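LEOA (Escherichia coli, PDB 4AUR) is a bacterial dynamin of enterotoxigenic strains that probably binds and hydrolyses GTP. Local coordinates at residues T67-A72 with V225-N230; E181-S184 with L190-E193; I197-L202 with L220-V225; H243-S246 with I250-L253. All coordinates share one frame; numbering follows the deposited sequence.

Contact 1. Residues T67-A72 with V225-N230; sequences TSVIAA and VASNPN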
# COMPACT_ATOMS: atom_id res chain seq x y z
N THR A 67 46.86 28.37 -13.56
CA THR A 67 46.25 29.64 -13.91
C THR A 67 45.80 29.62 -15.38
O THR A 67 44.79 30.22 -15.75
CB THR A 67 47.22 30.80 -13.64
OG1 THR A 67 47.51 30.86 -12.23
CG2 THR A 67 46.61 32.10 -14.06
N SER A 68 46.55 28.92 -16.21
CA SER A 68 46.17 28.79 -17.60
C SER A 68 44.87 28.00 -17.67
O SER A 68 43.93 28.37 -18.38
CB SER A 68 47.27 28.09 -18.40
OG SER A 68 48.55 28.56 -18.01
N VAL A 69 44.81 26.92 -16.90
CA VAL A 69 43.66 26.03 -16.96
C VAL A 69 42.34 26.75 -16.66
O VAL A 69 41.36 26.52 -17.34
CB VAL A 69 43.83 24.80 -16.05
CG1 VAL A 69 42.55 23.98 -16.00
CG2 VAL A 69 44.96 23.93 -16.57
N ILE A 70 42.32 27.62 -15.66
CA ILE A 70 41.06 28.24 -15.27
C ILE A 70 40.61 29.35 -16.22
O ILE A 70 39.44 29.39 -16.61
CB ILE A 70 41.11 28.76 -13.83
CG1 ILE A 70 39.73 29.28 -13.45
CG2 ILE A 70 42.17 29.83 -13.63
CD1 ILE A 70 39.51 29.25 -11.96
N ALA A 71 41.53 30.24 -16.60
CA ALA A 71 41.27 31.21 -17.66
C ALA A 71 40.79 30.51 -18.92
O ALA A 71 39.80 30.92 -19.53
CB ALA A 71 42.53 32.00 -17.96
N ALA A 72 41.48 29.46 -19.32
CA ALA A 72 41.10 28.72 -20.51
C ALA A 72 39.66 28.31 -20.46
O ALA A 72 38.95 28.43 -21.45
CB ALA A 72 41.95 27.46 -20.66
N VAL A 225 44.79 17.44 -20.71
CA VAL A 225 44.55 18.72 -21.32
C VAL A 225 45.88 19.41 -21.60
O VAL A 225 46.92 19.00 -21.08
CB VAL A 225 43.63 19.53 -20.37
CG1 VAL A 225 44.01 21.00 -20.25
CG2 VAL A 225 42.17 19.35 -20.77
N ALA A 226 45.84 20.44 -22.45
CA ALA A 226 47.02 21.24 -22.75
C ALA A 226 46.67 22.70 -22.79
O ALA A 226 46.71 23.31 -23.83
CB ALA A 226 47.58 20.82 -24.09
N SER A 227 46.35 23.26 -21.63
CA SER A 227 45.85 24.63 -21.52
C SER A 227 46.48 25.66 -22.47
O SER A 227 45.79 26.52 -23.01
CB SER A 227 46.06 25.14 -20.10
OG SER A 227 47.43 25.36 -19.85
N ASN A 228 47.80 25.56 -22.62
CA ASN A 228 48.60 26.50 -23.39
C ASN A 228 49.56 25.71 -24.27
O ASN A 228 50.72 25.54 -23.91
CB ASN A 228 49.37 27.41 -22.41
CG ASN A 228 50.23 28.46 -23.11
OD1 ASN A 228 50.18 28.63 -24.33
ND2 ASN A 228 51.02 29.18 -22.32
N PRO A 229 49.08 25.20 -25.41
CA PRO A 229 49.87 24.27 -26.21
C PRO A 229 50.93 24.96 -27.07
O PRO A 229 50.72 26.10 -27.50
CB PRO A 229 48.83 23.57 -27.08
CG PRO A 229 47.71 24.53 -27.20
CD PRO A 229 47.79 25.50 -26.04
N ASN A 230 52.05 24.26 -27.30
CA ASN A 230 53.24 24.82 -27.96
C ASN A 230 53.94 25.87 -27.08
O ASN A 230 55.16 25.99 -27.11
CB ASN A 230 52.93 25.41 -29.36
CG ASN A 230 52.64 24.35 -30.43
OD1 ASN A 230 52.70 24.64 -31.63
ND2 ASN A 230 52.30 23.13 -30.00
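Ser68 and Val69 meet Ser227 with no ring or amide face between them. Asn228 comes nearest to the helix through its CB, 4.6 Å from OG of Ser68; its amide lies further out, and OD1 makes a weak hydrogen bond to Gly233 N. The motif is the helix after a phosphate-binding loop: Thr67 belongs to a probable Walker A sequence, as in other dynamin-family GTPases. The loop 225-230 that faces it follows strand 221-224, the place of the G5 loop in such GTP-binding folds.

The backbones come closest at Val69 and Ser227, whose CA atoms are 5.2 Å apart. Ser227 carries most of its side of the contact, with its CA–CB bond directed at the helix. OG of Ser227 sits between its own backbone N and carbonyl carbon (chi1 70°), and lies 3.1 Å from CB of Ser68; the two hydroxyls, Ser68 OG and Ser227 OG, are 3.9 Å apart and are not hydrogen-bonded to each other.

Ser227 N is hydrogen-bonded to Asn177 OD1, and Asn230 N weakly to Asp180 OD2. Both acceptors belong to what is probably the NKxD motif, so the two guanine-recognition elements appear to be tied together here. On the buried side, Val69 also packs on Val175 of strand 172-177, while its CG2 approaches CB of Ser227 to 3.9 Å.

Contact 2. Residues E181-S184 with L190-E193; sequences EVTS and LFDE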
# COMPACT_ATOMS: atom_id res chain seq x y z
N GLU A 181 53.88 18.43 -23.94
CA GLU A 181 55.24 17.92 -23.71
C GLU A 181 55.26 16.47 -23.26
O GLU A 181 56.17 16.05 -22.57
CB GLU A 181 56.05 18.83 -22.77
CG GLU A 181 55.43 19.20 -21.44
CD GLU A 181 55.49 20.70 -21.18
OE1 GLU A 181 55.13 21.47 -22.10
OE2 GLU A 181 55.91 21.12 -20.07
N VAL A 182 54.27 15.71 -23.69
CA VAL A 182 54.32 14.25 -23.59
C VAL A 182 53.92 13.56 -24.91
O VAL A 182 54.14 12.36 -25.07
CB VAL A 182 53.47 13.77 -22.39
CG1 VAL A 182 53.22 12.27 -22.42
CG2 VAL A 182 54.14 14.16 -21.08
N THR A 183 53.38 14.31 -25.87
CA THR A 183 52.78 13.71 -27.06
C THR A 183 52.54 14.75 -28.16
O THR A 183 52.68 15.94 -27.92
CB THR A 183 51.46 12.97 -26.68
OG1 THR A 183 51.58 11.58 -27.01
CG2 THR A 183 50.24 13.52 -27.40
N SER A 184 52.21 14.27 -29.35
CA SER A 184 51.77 15.13 -30.45
C SER A 184 50.29 15.48 -30.24
O SER A 184 49.45 14.60 -30.07
CB SER A 184 51.96 14.41 -31.81
OG SER A 184 51.51 15.18 -32.92
N LEU A 190 47.63 8.72 -30.84
CA LEU A 190 48.78 8.65 -29.92
C LEU A 190 48.45 9.37 -28.62
O LEU A 190 48.75 8.87 -27.54
CB LEU A 190 50.03 9.25 -30.57
CG LEU A 190 51.36 9.20 -29.80
CD1 LEU A 190 51.68 7.81 -29.28
CD2 LEU A 190 52.48 9.72 -30.69
N PHE A 191 47.83 10.54 -28.73
CA PHE A 191 47.33 11.29 -27.58
C PHE A 191 46.52 10.39 -26.66
O PHE A 191 46.82 10.30 -25.49
CB PHE A 191 46.45 12.44 -28.06
CG PHE A 191 46.01 13.37 -26.98
CD1 PHE A 191 44.86 13.11 -26.24
CD2 PHE A 191 46.72 14.53 -26.72
CE1 PHE A 191 44.44 13.98 -25.25
CE2 PHE A 191 46.31 15.41 -25.73
CZ PHE A 191 45.17 15.13 -24.99
N ASP A 192 45.52 9.71 -27.22
CA ASP A 192 44.66 8.83 -26.43
C ASP A 192 45.42 7.68 -25.80
O ASP A 192 45.02 7.19 -24.75
CB ASP A 192 43.50 8.27 -27.27
CG ASP A 192 42.48 9.33 -27.67
OD1 ASP A 192 42.54 10.46 -27.13
OD2 ASP A 192 41.62 9.03 -28.52
N GLU A 193 46.51 7.26 -26.44
CA GLU A 193 47.36 6.20 -25.87
C GLU A 193 48.13 6.73 -24.66
O GLU A 193 48.16 6.08 -23.62
CB GLU A 193 48.34 5.61 -26.91
CG GLU A 193 48.70 4.14 -26.64
CD GLU A 193 50.03 3.70 -27.24
OE1 GLU A 193 50.42 4.18 -28.33
OE2 GLU A 193 50.70 2.85 -26.60
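Thr183 of the loop 181-184 packs against Leu190 and Phe191, in the first turns of helix 188-209. The loop leaves strand 172-177, so this is the strand-to-helix connection of the nucleotide-binding alpha/beta fold, just after the probable NKxD motif that includes Asp180.

The direct meeting is by van der Waals contact. Thr183 points its CB at the helix and divides its two branches between neighbouring residues. Its methyl CG2 lies 3.7 Å from CA of Phe191 and equally 3.7 Å from CD2 of the Phe191 ring, reaching the ring obliquely. Its hydroxyl OG1 rests 3.7 Å from CG of Leu190, the two side chains running past each other in opposite senses. The side chains of Thr183 and Phe191, by contrast, cross at about a right angle.

Ring surroundings form a second group. With CG anti to the backbone N (chi1 -173°), the Phe191 ring is directed to the buried side, where it touches Met179 and Leu185 and forms a cation-pi interaction with Arg249. Asp192 OD1, of the next residue in the helix, lies in the ring plane at its edge.

Hydrogen bonding is found beside the contact, since none crosses it. Ser184 OG bonds to Thr186 N, two residues on, which makes an ST turn, and weakly to Asp187 N as the chain enters the helix. The backbone O of Ser184 meanwhile lies near the plane of the Phe191 ring at its edge, 4.2 Å from CB of Phe191.

Contact 3. Residues I197-L202 with L220-V225; sequences IKKANL and LNIVCV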
# COMPACT_ATOMS: atom_id res chain seq x y z
N ILE A 197 47.49 6.16 -20.42
CA ILE A 197 48.58 5.68 -19.57
C ILE A 197 48.80 6.66 -18.42
O ILE A 197 48.95 6.24 -17.27
CB ILE A 197 49.88 5.45 -20.38
CG1 ILE A 197 49.67 4.30 -21.35
CG2 ILE A 197 51.06 5.10 -19.47
CD1 ILE A 197 50.89 3.92 -22.17
N LYS A 198 48.79 7.96 -18.72
CA LYS A 198 48.89 8.98 -17.68
C LYS A 198 47.69 8.97 -16.75
O LYS A 198 47.86 9.17 -15.56
CB LYS A 198 49.07 10.36 -18.29
CG LYS A 198 50.38 10.50 -19.07
CD LYS A 198 51.56 10.75 -18.14
CE LYS A 198 52.88 10.82 -18.87
NZ LYS A 198 54.02 11.03 -17.93
N LYS A 199 46.49 8.73 -17.27
CA LYS A 199 45.30 8.58 -16.41
C LYS A 199 45.46 7.41 -15.46
O LYS A 199 45.03 7.47 -14.33
CB LYS A 199 44.01 8.41 -17.23
CG LYS A 199 43.39 9.74 -17.67
CD LYS A 199 42.54 9.68 -18.94
CE LYS A 199 41.07 9.35 -18.67
NZ LYS A 199 40.28 9.43 -19.94
N ALA A 200 46.10 6.34 -15.92
CA ALA A 200 46.31 5.16 -15.10
C ALA A 200 47.35 5.39 -14.03
O ALA A 200 47.19 4.92 -12.93
CB ALA A 200 46.71 3.99 -15.97
N ASN A 201 48.43 6.06 -14.38
CA ASN A 201 49.51 6.37 -13.45
C ASN A 201 49.04 7.22 -12.28
O ASN A 201 49.21 6.83 -11.13
CB ASN A 201 50.64 7.11 -14.17
CG ASN A 201 51.87 7.24 -13.31
OD1 ASN A 201 52.34 8.34 -13.06
ND2 ASN A 201 52.41 6.12 -12.85
N LEU A 202 48.43 8.37 -12.60
CA LEU A 202 47.86 9.26 -11.59
C LEU A 202 46.80 8.58 -10.75
O LEU A 202 46.66 8.87 -9.56
CB LEU A 202 47.21 10.47 -12.25
CG LEU A 202 46.59 11.49 -11.30
CD1 LEU A 202 47.64 12.05 -10.37
CD2 LEU A 202 45.95 12.61 -12.09
N LEU A 220 36.92 8.29 -9.78
CA LEU A 220 37.82 9.41 -9.99
C LEU A 220 37.55 10.10 -11.31
O LEU A 220 37.27 9.45 -12.32
CB LEU A 220 39.27 8.96 -9.97
CG LEU A 220 39.84 8.66 -8.60
CD1 LEU A 220 41.14 7.91 -8.72
CD2 LEU A 220 40.05 9.95 -7.82
N ASN A 221 37.66 11.41 -11.30
CA ASN A 221 37.51 12.19 -12.50
C ASN A 221 38.85 12.70 -12.98
O ASN A 221 39.44 13.56 -12.34
CB ASN A 221 36.59 13.36 -12.21
CG ASN A 221 35.19 12.90 -11.89
OD1 ASN A 221 34.66 13.15 -10.80
ND2 ASN A 221 34.56 12.24 -12.86
N ILE A 222 39.34 12.17 -14.09
CA ILE A 222 40.60 12.63 -14.66
C ILE A 222 40.45 13.04 -16.11
O ILE A 222 39.77 12.40 -16.90
CB ILE A 222 41.72 11.56 -14.55
CG1 ILE A 222 41.83 11.07 -13.11
CG2 ILE A 222 43.05 12.16 -14.99
CD1 ILE A 222 42.81 9.94 -12.93
N VAL A 223 41.12 14.13 -16.45
CA VAL A 223 41.04 14.69 -17.76
C VAL A 223 42.41 15.17 -18.17
O VAL A 223 43.13 15.78 -17.39
CB VAL A 223 40.02 15.83 -17.75
CG1 VAL A 223 40.35 16.86 -18.81
CG2 VAL A 223 38.62 15.28 -17.97
N CYS A 224 42.78 14.87 -19.41
CA CYS A 224 44.08 15.25 -19.93
C CYS A 224 43.91 16.46 -20.84
O CYS A 224 42.98 16.52 -21.64
CB CYS A 224 44.71 14.07 -20.68
SG CYS A 224 44.89 12.56 -19.68
N VAL A 225 44.79 17.44 -20.71
CA VAL A 225 44.55 18.72 -21.32
C VAL A 225 45.88 19.41 -21.60
O VAL A 225 46.92 19.00 -21.08
CB VAL A 225 43.63 19.53 -20.37
CG1 VAL A 225 44.01 21.00 -20.25
CG2 VAL A 225 42.17 19.35 -20.77
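Lys199 lays the aliphatic part of its side chain over Ile222 and Cys224. Its CG, beside the backbone N and anti to the carbonyl carbon, lies 3.6 Å from CG2 of Ile222 and 3.8 Å from SG of Cys224. Further out, the bend at chi3 (89°) carries CE and NZ of Lys199 across the strand, past the backbone of Ile222, where CE comes within 3.8 Å of the Ile222 O. The side chains of Lys199 and Ile222 lie alongside one another, pointing opposite ways.

Ile222 has the largest share of the contact and uses both of its branches. Besides meeting Lys199, CG2 of Ile222 lies 4.1 Å from CD2 of Leu202. The longer branch goes the other way, with CG1 anti to the carbonyl carbon (chi1 -52°), and brings CD1 of Ile222 to within 3.6 Å of the backbone O of Lys199.

These residues join the helix and second strand of a beta-alpha-beta crossover: strand 172-177 leads into helix 188-209, and the chain returns as the parallel, adjacent strand 221-224, outermost in the sheet of the probable GTPase domain. The short axes approach to 8.9 Å at 142°, so helix and strand run roughly antiparallel.

Leu202 points its CB at the strand and also packs on Phe174 and Ile176, so it spans two adjacent strands. Cys224 closes the opposite end of the contact and reaches Ala195, one helix turn before Lys199. Val223, whose CB points away from helix 188-209, instead packs against Leu253 and Ala256 of helix 250-273.

Contact 4. Residues H243-S246 with I250-L253; sequences HYES and INDL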
# COMPACT_ATOMS: atom_id res chain seq x y z
N HIS A 243 40.46 26.06 -33.60
CA HIS A 243 41.70 25.31 -33.77
C HIS A 243 42.22 24.90 -32.40
O HIS A 243 42.66 23.77 -32.20
CB HIS A 243 42.74 26.13 -34.53
CG HIS A 243 43.81 25.29 -35.15
ND1 HIS A 243 45.15 25.47 -34.87
CD2 HIS A 243 43.74 24.25 -36.00
CE1 HIS A 243 45.86 24.59 -35.54
NE2 HIS A 243 45.03 23.83 -36.24
N TYR A 244 42.16 25.84 -31.47
CA TYR A 244 42.60 25.63 -30.10
C TYR A 244 41.89 24.50 -29.36
O TYR A 244 42.53 23.71 -28.67
CB TYR A 244 42.40 26.94 -29.35
CG TYR A 244 42.46 26.83 -27.87
CD1 TYR A 244 43.66 26.84 -27.20
CD2 TYR A 244 41.30 26.77 -27.12
CE1 TYR A 244 43.72 26.77 -25.83
CE2 TYR A 244 41.34 26.70 -25.74
CZ TYR A 244 42.56 26.70 -25.10
OH TYR A 244 42.61 26.64 -23.73
N GLU A 245 40.57 24.43 -29.52
CA GLU A 245 39.74 23.42 -28.84
C GLU A 245 40.08 21.98 -29.23
O GLU A 245 40.03 21.07 -28.40
CB GLU A 245 38.25 23.67 -29.08
CG GLU A 245 37.71 24.83 -28.27
CD GLU A 245 36.26 25.13 -28.57
OE1 GLU A 245 35.58 24.28 -29.19
OE2 GLU A 245 35.79 26.22 -28.19
N SER A 246 40.41 21.79 -30.51
CA SER A 246 40.75 20.47 -31.02
C SER A 246 42.12 20.04 -30.50
O SER A 246 42.37 18.86 -30.32
CB SER A 246 40.77 20.48 -32.56
OG SER A 246 39.54 20.97 -33.09
N ILE A 250 40.41 21.06 -24.29
CA ILE A 250 39.70 21.77 -23.24
C ILE A 250 38.22 21.42 -23.17
O ILE A 250 37.62 21.53 -22.13
CB ILE A 250 39.85 23.30 -23.41
CG1 ILE A 250 39.51 24.04 -22.12
CG2 ILE A 250 38.97 23.81 -24.53
CD1 ILE A 250 40.60 23.90 -21.08
N ASN A 251 37.62 21.01 -24.28
CA ASN A 251 36.24 20.59 -24.26
C ASN A 251 36.02 19.36 -23.35
O ASN A 251 34.99 19.26 -22.67
CB ASN A 251 35.73 20.34 -25.69
CG ASN A 251 35.22 21.61 -26.37
OD1 ASN A 251 35.45 22.75 -25.91
ND2 ASN A 251 34.53 21.43 -27.48
N ASP A 252 36.99 18.45 -23.31
CA ASP A 252 36.92 17.32 -22.39
C ASP A 252 36.77 17.80 -20.94
O ASP A 252 36.05 17.19 -20.16
CB ASP A 252 38.16 16.41 -22.54
CG ASP A 252 38.27 15.76 -23.94
OD1 ASP A 252 37.23 15.50 -24.57
OD2 ASP A 252 39.40 15.52 -24.42
N LEU A 253 37.40 18.92 -20.60
CA LEU A 253 37.30 19.49 -19.26
C LEU A 253 36.02 20.25 -19.00
O LEU A 253 35.44 20.13 -17.92
CB LEU A 253 38.44 20.45 -19.02
CG LEU A 253 38.48 21.15 -17.67
CD1 LEU A 253 38.68 20.11 -16.57
CD2 LEU A 253 39.59 22.20 -17.67
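Helix residues 243-246 and 250-253 come closest at Glu245 and Ile250, whose CA atoms are 5.8 Å apart across the short break between helices 241-248 and 250-273. Ser248 bridges that break, its OG hydrogen-bonded both to Tyr244 O and to Ile250 N.

Ile250 meets both neighbouring residues of the first helix through one methyl: CG2 lies 3.9 Å from CE2 of Tyr244, reaching the ring obliquely, and 4.1 Å from CG of Glu245. That methyl stands between the backbone N and carbonyl carbon, while CG1 is anti to the N (chi1 -162°) and continues deeper.

The polar half pairs Glu245 with Asn251. Glu245, extended beyond CG, brings OE1 to 3.5 Å from ND2 of Asn251 and 3.6 Å from its OD1, with the carboxylate and amide planes turned 45° from each other. Glu242 OE2 is also close to this carboxylate oxygen, a like-charge proximity that could raise the affinity of one of the groups for a proton.

Tyr244 and Ile250 both rest on Ala72 of helix 66-74, and Tyr244 OH is hydrogen-bonded to Ser227 O in the loop after strand 221-224. One turn further along helix 250-273, Leu253 packs on Val69 of helix 66-74 and on Ile173 and Val175 of strand 172-177.

In the fold
All four contacts lie in the globular GTPase-like end of an elongated chain, their centres 10 to 16 Å apart and 48 to 58 Å from the centre of the chain. Contact 1 closes a long loop of chain within which contacts 2 and 3 follow in series, both on helix 188-209; contact 4 comes afterwards. Strand 221-224 and the loop after it link contacts 3 and 1, which share Val225. Contacts 1 and 4, the closest pair, touch through helices 66-74 and 250-273 and the loop after strand 221-224. Helices 188-209 and 250-273 pack on opposite faces of the sheet, so the loops after strands 172-177 and 221-224, probably guanine-recognition elements, leave a sheet covered on both faces.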